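Local coordinates for protein hexokinase (Schistosoma mansoni, PDB 1BDG) that phosphorylates glucose and probably other hexoses at the 6-position with ATP, the first step of glycolysis, at residues K306-G311 / R361-A366. Numbering follows the deposited sequence.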
loop_
_atom_site.group_PDB
_atom_site.type_symbol
_atom_site.label_atom_id
_atom_site.label_comp_id
_atom_site.label_asym_id
_atom_site.label_seq_id
_atom_site.Cartn_x
_atom_site.Cartn_y
_atom_site.Cartn_z
ATOM N N LYS A 306 -25.549 23.013 1.834
ATOM C CA LYS A 306 -25.325 24.445 1.674
ATOM C C LYS A 306 -24.191 25.014 2.558
ATOM O O LYS A 306 -24.107 26.225 2.772
ATOM C CB LYS A 306 -26.636 25.200 1.944
ATOM C CG LYS A 306 -27.583 25.329 0.745
ATOM C CD LYS A 306 -28.053 23.968 0.196
ATOM C CE LYS A 306 -29.100 24.128 -0.922
ATOM N NZ LYS A 306 -29.560 22.798 -1.427
ATOM N N ILE A 307 -23.303 24.152 3.045
ATOM C CA ILE A 307 -22.201 24.599 3.899
ATOM C C ILE A 307 -20.932 24.939 3.115
ATOM O O ILE A 307 -19.997 25.497 3.669
ATOM C CB ILE A 307 -21.912 23.572 5.028
ATOM C CG1 ILE A 307 -23.227 23.204 5.742
ATOM C CG2 ILE A 307 -20.972 24.165 6.074
ATOM C CD1 ILE A 307 -23.113 22.175 6.875
ATOM N N LEU A 308 -20.919 24.637 1.822
ATOM C CA LEU A 308 -19.788 24.939 0.940
ATOM C C LEU A 308 -20.281 25.473 -0.407
ATOM O O LEU A 308 -21.361 25.138 -0.869
ATOM C CB LEU A 308 -18.923 23.698 0.661
ATOM C CG LEU A 308 -17.606 23.384 1.388
ATOM C CD1 LEU A 308 -16.761 22.477 0.511
ATOM C CD2 LEU A 308 -16.829 24.635 1.687
ATOM N N PHE A 309 -19.461 26.300 -1.036
ATOM C CA PHE A 309 -19.754 26.887 -2.346
ATOM C C PHE A 309 -21.221 27.309 -2.552
ATOM O O PHE A 309 -21.771 27.165 -3.641
ATOM C CB PHE A 309 -19.322 25.919 -3.459
ATOM C CG PHE A 309 -17.972 25.266 -3.222
ATOM C CD1 PHE A 309 -16.931 25.962 -2.616
ATOM C CD2 PHE A 309 -17.747 23.944 -3.623
ATOM C CE1 PHE A 309 -15.693 25.357 -2.414
ATOM C CE2 PHE A 309 -16.509 23.335 -3.421
ATOM C CZ PHE A 309 -15.483 24.045 -2.816
ATOM N N ARG A 310 -21.840 27.838 -1.501
ATOM C CA ARG A 310 -23.236 28.278 -1.554
ATOM C C ARG A 310 -24.172 27.232 -2.135
ATOM O O ARG A 310 -25.226 27.571 -2.675
ATOM C CB ARG A 310 -23.370 29.591 -2.343
ATOM C CG ARG A 310 -23.248 30.827 -1.491
ATOM C CD ARG A 310 -21.910 30.827 -0.793
ATOM N NE ARG A 310 -20.816 30.746 -1.760
ATOM C CZ ARG A 310 -19.545 30.540 -1.433
ATOM N NH1 ARG A 310 -19.206 30.384 -0.161
ATOM N NH2 ARG A 310 -18.617 30.491 -2.380
ATOM N N GLY A 311 -23.789 25.964 -2.010
ATOM C CA GLY A 311 -24.608 24.878 -2.523
ATOM C C GLY A 311 -24.313 24.455 -3.952
ATOM O O GLY A 311 -24.956 23.545 -4.463
ATOM N N ARG A 361 -11.021 27.494 4.313
ATOM C CA ARG A 361 -10.846 27.078 5.702
ATOM C C ARG A 361 -11.520 25.720 5.966
ATOM O O ARG A 361 -10.895 24.796 6.489
ATOM C CB ARG A 361 -11.385 28.145 6.656
ATOM C CG ARG A 361 -11.342 27.698 8.092
ATOM C CD ARG A 361 -11.266 28.841 9.064
ATOM N NE ARG A 361 -12.297 28.759 10.092
ATOM C CZ ARG A 361 -12.351 29.561 11.149
ATOM N NH1 ARG A 361 -11.413 30.500 11.315
ATOM N NH2 ARG A 361 -13.358 29.461 12.012
ATOM N N ILE A 362 -12.797 25.614 5.594
ATOM C CA ILE A 362 -13.574 24.379 5.739
ATOM C C ILE A 362 -12.869 23.218 5.026
ATOM O O ILE A 362 -12.735 22.147 5.598
ATOM C CB ILE A 362 -15.022 24.544 5.153
ATOM C CG1 ILE A 362 -15.906 25.323 6.130
ATOM C CG2 ILE A 362 -15.619 23.202 4.763
ATOM C CD1 ILE A 362 -17.263 25.642 5.592
ATOM N N VAL A 363 -12.381 23.449 3.807
ATOM C CA VAL A 363 -11.705 22.402 3.042
ATOM C C VAL A 363 -10.349 21.942 3.601
ATOM O O VAL A 363 -10.024 20.758 3.521
ATOM C CB VAL A 363 -11.603 22.770 1.535
ATOM C CG1 VAL A 363 -10.754 21.768 0.782
ATOM C CG2 VAL A 363 -12.978 22.776 0.915
ATOM N N ARG A 364 -9.560 22.851 4.169
ATOM C CA ARG A 364 -8.261 22.456 4.738
ATOM C C ARG A 364 -8.482 21.629 6.013
ATOM O O ARG A 364 -7.677 20.777 6.372
ATOM C CB ARG A 364 -7.391 23.686 5.054
ATOM C CG ARG A 364 -5.917 23.372 5.323
ATOM C CD ARG A 364 -5.451 23.996 6.632
ATOM N NE ARG A 364 -4.012 23.870 6.888
ATOM C CZ ARG A 364 -3.363 22.718 7.086
ATOM N NH1 ARG A 364 -4.020 21.555 7.047
ATOM N NH2 ARG A 364 -2.051 22.730 7.353
ATOM N N TYR A 365 -9.589 21.883 6.694
ATOM C CA TYR A 365 -9.911 21.146 7.904
ATOM C C TYR A 365 -10.339 19.734 7.494
ATOM O O TYR A 365 -9.955 18.748 8.124
ATOM C CB TYR A 365 -11.029 21.863 8.657
ATOM C CG TYR A 365 -11.382 21.248 9.984
ATOM C CD1 TYR A 365 -10.552 21.403 11.088
ATOM C CD2 TYR A 365 -12.569 20.532 10.140
ATOM C CE1 TYR A 365 -10.898 20.862 12.321
ATOM C CE2 TYR A 365 -12.925 19.984 11.360
ATOM C CZ TYR A 365 -12.092 20.154 12.448
ATOM O OH TYR A 365 -12.468 19.640 13.662
ATOM N N ALA A 366 -11.111 19.633 6.418
ATOM C CA ALA A 366 -11.541 18.334 5.935
ATOM C C ALA A 366 -10.309 17.478 5.600
ATOM O O ALA A 366 -10.239 16.327 6.007
ATOM C CB ALA A 366 -12.470 18.495 4.730
#
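L308 and I362 lie alongside each other with their side chains running in opposite directions, and this pair is the centre of a largely apolar contact between a loop and one flank of a helix. The CD2 methyl of L308 rests 3.6 Å from CG2 of I362, the branch that stands anti to that residue's backbone N. The other methyl of L308, CD1, meets CG2 of V363 at 3.8 Å, the two side chains crossing at nearly a right angle, so that the leucine fork is shared between consecutive helix residues. The far end of I362 reaches the loop at I307: with chi2 at 174° its chain is stretched out, and CD1 meets the carbonyl O of I307 and, 4.0 Å away, I307 CG2. The loop follows a Schellman motif, with K306 as its C-prime residue, that ends helix 288-304, and D359 of helix 357-389 ties it down through a salt bridge with R310 and a hydrogen bond from F309 N. Both segments belong to the predicted large subdomain. Helix 5-16, from the N-terminal end of the chain, packs against I307 and I362, L308 lies on I299 and V303 of helix 288-304, and helix 340-349 covers V363.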